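NIF3-related protein (Bacillus cereus, PDB 2GX8) is of unknown function but binds a pair of zinc ions at a conserved dimetal site and carries a probably regulatory domain. Local coordinates at residues I53-G58 with D120-A125; L71-E76 with G110-K115. One frame throughout, in Å; residues are numbered along the deposited sequence.

The two contacts lie with centres 12 Å apart in one α/β layer of the Duf34/NIF3 family region, and helix 108-118 of contact 2 is followed, after a short turn, by strand 122-125 of contact 1. Contact 1 pairs two strands of the sheet, while contact 2 sets the turn and first residues of helix 75-84 against helix 108-118. They meet through apolar side chains: I57 CD1 lies 3.9 Å from I113 CG2, and I123 CD1 lies 4.3 Å from V73 CG1. Neither is the metal site, yet a zinc ion is about 10 Å from the I53 side chain and about 12 Å from that of V73. Segment 71-76 has a tie to that site in D72, whose OD1 is hydrogen-bonded to ND1 of the zinc ligand H93.

Contact 1: I53-G58 with D120-A125; sequences IGLQIG and DIAIYA
The ring of Y124 lies against the backbone at G54, and following this side chain outward traces one face of the strand pair. Its CB is 4.1 Å from G54 O; CG is also near that oxygen. CD2 then rests on the peptide between G54 and L55, 3.5 Å from G54 C, and CE2 is 3.6 Å from G54 CA. G54 N sits over a ring face. At the tip, OH reaches E39 OE1 in a hydrogen bond. Y124 chi1 of 176° sets CG opposite the backbone N, and the ring lies on the neighbouring strand at G54. Glycine suits the backbone here, phi 99°, where a side chain would be jammed against the preceding carbonyl O.

G54 and A125 exchange two nearly straight backbone bonds, N to O and O to N. Farther along, the register slips by one residue. I123 O accepts both Q56 N, at 2.7 Å and nearly along its C=O axis, and I57 N, at 3.3 Å on an in-plane lone pair; I57 O in turn takes I123 N.

On the face away from Y124, branched I57 and I123 abut at CB, 4.0 Å apart, under helix 108-118. On the Y124 face, L55 CD1 reaches A122 CB at 4.1 Å. Q56 NE2 is held by I96 O.

From the bulge onward, I57 and G58 pair in parallel with a strand of the second subunit, extending the sheet across the interface. The arrangement is a classic beta bulge on the antiparallel strand that is outermost within this chain, in a sheet whose other strands are parallel.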
loop_
_atom_site.group_PDB
_atom_site.type_symbol
_atom_site.label_atom_id
_atom_site.label_comp_id
_atom_site.label_asym_id
_atom_site.label_seq_id
_atom_site.Cartn_x
_atom_site.Cartn_y
_atom_site.Cartn_z
ATOM N N ILE C 53 -9.545 2.980 22.443
ATOM C CA ILE C 53 -10.108 2.949 23.804
ATOM C C ILE C 53 -9.059 2.985 24.942
ATOM O O ILE C 53 -7.860 2.924 24.690
ATOM C CB ILE C 53 -11.058 1.748 23.986
ATOM C CG1 ILE C 53 -10.280 0.434 24.084
ATOM C CG2 ILE C 53 -12.114 1.702 22.855
ATOM C CD1 ILE C 53 -11.159 -0.703 24.431
ATOM N N GLY C 54 -9.527 3.097 26.187
ATOM C CA GLY C 54 -8.641 3.190 27.349
ATOM C C GLY C 54 -8.423 4.617 27.874
ATOM O O GLY C 54 -9.177 5.522 27.563
ATOM N N LEU C 55 -7.402 4.812 28.698
ATOM C CA LEU C 55 -7.118 6.143 29.215
ATOM C C LEU C 55 -6.646 7.015 28.065
ATOM O O LEU C 55 -5.700 6.659 27.353
ATOM C CB LEU C 55 -6.055 6.111 30.335
ATOM C CG LEU C 55 -5.738 7.456 31.036
ATOM C CD1 LEU C 55 -6.962 8.006 31.807
ATOM C CD2 LEU C 55 -4.516 7.341 31.977
ATOM N N GLN C 56 -7.309 8.140 27.863
ATOM C CA GLN C 56 -6.914 9.021 26.782
ATOM C C GLN C 56 -6.289 10.304 27.294
ATOM O O GLN C 56 -5.347 10.845 26.690
ATOM C CB GLN C 56 -8.100 9.330 25.877
ATOM C CG GLN C 56 -8.604 8.104 25.112
ATOM C CD GLN C 56 -9.360 8.478 23.881
ATOM O OE1 GLN C 56 -10.291 9.286 23.926
ATOM N NE2 GLN C 56 -8.975 7.890 22.754
ATOM N N ILE C 57 -6.784 10.796 28.424
ATOM C CA ILE C 57 -6.258 12.045 28.975
ATOM C C ILE C 57 -6.149 11.947 30.465
ATOM O O ILE C 57 -7.106 11.562 31.126
ATOM C CB ILE C 57 -7.134 13.242 28.516
ATOM C CG1 ILE C 57 -6.676 13.672 27.136
ATOM C CG2 ILE C 57 -7.002 14.461 29.399
ATOM C CD1 ILE C 57 -7.621 14.597 26.471
ATOM N N GLY C 58 -4.974 12.262 31.002
ATOM C CA GLY C 58 -4.798 12.259 32.452
ATOM C C GLY C 58 -4.069 11.064 33.000
ATOM O O GLY C 58 -3.257 10.455 32.295
ATOM N N ASP C 120 -7.398 18.534 36.085
ATOM C CA ASP C 120 -7.002 17.170 36.486
ATOM C C ASP C 120 -8.126 16.142 36.265
ATOM O O ASP C 120 -8.380 15.308 37.141
ATOM C CB ASP C 120 -6.533 17.127 37.956
ATOM C CG ASP C 120 -5.292 17.961 38.210
ATOM O OD1 ASP C 120 -4.657 18.352 37.222
ATOM O OD2 ASP C 120 -4.924 18.209 39.405
ATOM N N ILE C 121 -8.799 16.216 35.110
ATOM C CA ILE C 121 -9.879 15.282 34.805
ATOM C C ILE C 121 -9.409 14.202 33.849
ATOM O O ILE C 121 -8.930 14.518 32.770
ATOM C CB ILE C 121 -11.091 15.972 34.190
ATOM C CG1 ILE C 121 -11.703 16.931 35.211
ATOM C CG2 ILE C 121 -12.147 14.921 33.735
ATOM C CD1 ILE C 121 -12.908 17.656 34.650
ATOM N N ALA C 122 -9.546 12.938 34.264
ATOM C CA ALA C 122 -9.135 11.812 33.464
ATOM C C ALA C 122 -10.267 11.469 32.502
ATOM O O ALA C 122 -11.436 11.539 32.863
ATOM C CB ALA C 122 -8.805 10.640 34.346
ATOM N N ILE C 123 -9.903 11.136 31.268
ATOM C CA ILE C 123 -10.869 10.798 30.236
ATOM C C ILE C 123 -10.543 9.376 29.781
ATOM O O ILE C 123 -9.444 9.089 29.303
ATOM C CB ILE C 123 -10.793 11.777 29.057
ATOM C CG1 ILE C 123 -11.079 13.214 29.511
ATOM C CG2 ILE C 123 -11.769 11.365 27.911
ATOM C CD1 ILE C 123 -12.461 13.394 30.099
ATOM N N TYR C 124 -11.514 8.483 29.943
ATOM C CA TYR C 124 -11.335 7.097 29.581
ATOM C C TYR C 124 -12.331 6.720 28.488
ATOM O O TYR C 124 -13.532 7.005 28.611
ATOM C CB TYR C 124 -11.507 6.232 30.846
ATOM C CG TYR C 124 -11.437 4.737 30.622
ATOM C CD1 TYR C 124 -12.588 4.019 30.263
ATOM C CD2 TYR C 124 -10.253 4.039 30.790
ATOM C CE1 TYR C 124 -12.563 2.667 30.066
ATOM C CE2 TYR C 124 -10.218 2.652 30.590
ATOM C CZ TYR C 124 -11.387 1.987 30.232
ATOM O OH TYR C 124 -11.407 0.637 30.020
ATOM N N ALA C 125 -11.867 6.091 27.410
ATOM C CA ALA C 125 -12.818 5.725 26.351
ATOM C C ALA C 125 -13.207 4.256 26.380
ATOM O O ALA C 125 -12.356 3.377 26.484
ATOM C CB ALA C 125 -12.283 6.086 25.002
#

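Contact 2: L71-E76 with G110-K115; sequences LDVTEE and GKIIEK
I112 reaches from helix 108-118 into the turn that starts helix 75-84, where two helices of successive beta-alpha-beta units pack beside each other on one side of the sheet. The tight part of the contact is here. With CG1 anti to the carbonyl carbon (chi1 -63°) and the arm extended beyond it (chi2 171°), I112 stretches toward the turn at V73-E75, and CD1 stops 3.8 Å from V73 O and 3.9 Å from E75 N. On the other branch, I112 CG2 lies 4.2 Å from V73 CG1. Two beta-branched residues fit this place because each fills the buried space with short, stiff branches; V78, on the next part of helix 75-84, touches both. T74, at the N-cap, turns its side chain away from I112, and its OG1 makes a weak hydrogen bond to V77 N, the usual task of a threonine at this position.

The outer side is looser and polar. CB of E75 still rests on I112 CG1, at 4.0 Å, but the rest of its chain runs extended over helix 108-118, past K111. K111 meets it with little more than CB, 4.1 Å from E75 OE1, and sends its amine to T105 O. K115, one turn further along, leaves its helix with CG anti to the backbone N and bends at chi3 (-79°), so that its chain and that of E75 cross at about a right angle. Long, flexible chains suit this partly exposed edge, since they bridge the two helices while laying methylenes together: K115 CD is 3.8 Å from E75 CG. The lysine amine has two acidic partners, the second being D79 OD1, which probably helps to keep it charged. In the E75 salt bridge, K115 NZ stands 2.9 Å from OE2, approaching from above the carboxylate plane.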
loop_
_atom_site.group_PDB
_atom_site.type_symbol
_atom_site.label_atom_id
_atom_site.label_comp_id
_atom_site.label_asym_id
_atom_site.label_seq_id
_atom_site.Cartn_x
_atom_site.Cartn_y
_atom_site.Cartn_z
ATOM N N LEU C 71 -21.652 9.907 26.980
ATOM C CA LEU C 71 -21.654 9.363 25.635
ATOM C C LEU C 71 -20.597 10.179 24.844
ATOM O O LEU C 71 -19.592 9.634 24.366
ATOM C CB LEU C 71 -23.058 9.415 25.016
ATOM C CG LEU C 71 -23.179 9.090 23.517
ATOM C CD1 LEU C 71 -22.786 7.667 23.255
ATOM C CD2 LEU C 71 -24.574 9.339 22.973
ATOM N N ASP C 72 -20.798 11.493 24.765
ATOM C CA ASP C 72 -19.892 12.412 24.093
ATOM C C ASP C 72 -19.247 13.307 25.135
ATOM O O ASP C 72 -19.956 13.794 26.032
ATOM C CB ASP C 72 -20.712 13.285 23.154
ATOM C CG ASP C 72 -21.462 12.466 22.141
ATOM O OD1 ASP C 72 -20.769 11.668 21.481
ATOM O OD2 ASP C 72 -22.715 12.606 21.988
ATOM N N VAL C 73 -17.925 13.509 25.049
ATOM C CA VAL C 73 -17.292 14.430 25.970
ATOM C C VAL C 73 -17.247 15.803 25.340
ATOM O O VAL C 73 -16.289 16.155 24.677
ATOM C CB VAL C 73 -15.870 14.016 26.382
ATOM C CG1 VAL C 73 -15.314 15.011 27.385
ATOM C CG2 VAL C 73 -15.857 12.610 26.954
ATOM N N THR C 74 -18.311 16.569 25.514
ATOM C CA THR C 74 -18.380 17.939 24.990
ATOM C C THR C 74 -17.908 18.823 26.130
ATOM O O THR C 74 -17.685 18.327 27.233
ATOM C CB THR C 74 -19.820 18.314 24.680
ATOM O OG1 THR C 74 -20.582 18.245 25.892
ATOM C CG2 THR C 74 -20.414 17.325 23.698
ATOM N N GLU C 75 -17.755 20.123 25.898
ATOM C CA GLU C 75 -17.298 20.991 26.974
ATOM C C GLU C 75 -18.319 21.090 28.129
ATOM O O GLU C 75 -17.922 21.102 29.299
ATOM C CB GLU C 75 -16.873 22.369 26.472
ATOM C CG GLU C 75 -15.956 23.054 27.476
ATOM C CD GLU C 75 -15.322 24.307 26.953
ATOM O OE1 GLU C 75 -15.602 24.668 25.792
ATOM O OE2 GLU C 75 -14.534 24.934 27.699
ATOM N N GLU C 76 -19.617 21.097 27.790
ATOM C CA GLU C 76 -20.684 21.192 28.785
ATOM C C GLU C 76 -20.675 19.968 29.680
ATOM O O GLU C 76 -21.051 20.060 30.847
ATOM C CB GLU C 76 -22.069 21.386 28.152
ATOM C CG GLU C 76 -22.347 22.746 27.496
ATOM C CD GLU C 76 -21.650 22.956 26.137
ATOM O OE1 GLU C 76 -21.216 21.967 25.500
ATOM O OE2 GLU C 76 -21.550 24.130 25.694
ATOM N N GLY C 110 -9.875 22.013 21.196
ATOM C CA GLY C 110 -8.666 22.146 22.015
ATOM C C GLY C 110 -9.012 22.650 23.404
ATOM O O GLY C 110 -8.325 22.325 24.364
ATOM N N LYS C 111 -10.079 23.441 23.506
ATOM C CA LYS C 111 -10.570 23.963 24.771
ATOM C C LYS C 111 -11.127 22.860 25.680
ATOM O O LYS C 111 -11.143 23.011 26.897
ATOM C CB LYS C 111 -11.684 24.984 24.522
ATOM C CG LYS C 111 -11.246 26.350 24.068
ATOM C CD LYS C 111 -12.473 27.201 23.855
ATOM C CE LYS C 111 -12.104 28.658 23.789
ATOM N NZ LYS C 111 -10.964 28.854 22.883
ATOM N N ILE C 112 -11.598 21.769 25.098
ATOM C CA ILE C 112 -12.126 20.646 25.888
ATOM C C ILE C 112 -10.965 19.925 26.528
ATOM O O ILE C 112 -10.976 19.650 27.726
ATOM C CB ILE C 112 -12.920 19.630 25.024
ATOM C CG1 ILE C 112 -14.155 20.293 24.413
ATOM C CG2 ILE C 112 -13.372 18.448 25.897
ATOM C CD1 ILE C 112 -14.877 19.439 23.388
ATOM N N ILE C 113 -9.951 19.631 25.720
ATOM C CA ILE C 113 -8.725 18.973 26.206
ATOM C C ILE C 113 -8.058 19.844 27.280
ATOM O O ILE C 113 -7.611 19.347 28.321
ATOM C CB ILE C 113 -7.772 18.729 25.020
ATOM C CG1 ILE C 113 -8.428 17.746 24.039
ATOM C CG2 ILE C 113 -6.451 18.146 25.470
ATOM C CD1 ILE C 113 -7.654 17.613 22.775
ATOM N N GLU C 114 -8.016 21.149 27.023
ATOM C CA GLU C 114 -7.434 22.134 27.970
ATOM C C GLU C 114 -8.204 22.157 29.286
ATOM O O GLU C 114 -7.612 22.160 30.370
ATOM C CB GLU C 114 -7.461 23.527 27.339
ATOM C CG GLU C 114 -6.995 24.651 28.255
ATOM C CD GLU C 114 -7.090 26.030 27.607
ATOM O OE1 GLU C 114 -8.149 26.322 27.017
ATOM O OE2 GLU C 114 -6.119 26.821 27.706
ATOM N N LYS C 115 -9.528 22.182 29.195
ATOM C CA LYS C 115 -10.364 22.188 30.385
ATOM C C LYS C 115 -10.140 20.906 31.210
ATOM O O LYS C 115 -10.038 20.976 32.440
ATOM C CB LYS C 115 -11.827 22.407 30.010
ATOM C CG LYS C 115 -12.784 22.438 31.185
ATOM C CD LYS C 115 -14.145 23.084 30.832
ATOM C CE LYS C 115 -14.021 24.614 30.841
ATOM N NZ LYS C 115 -15.276 25.319 30.476
#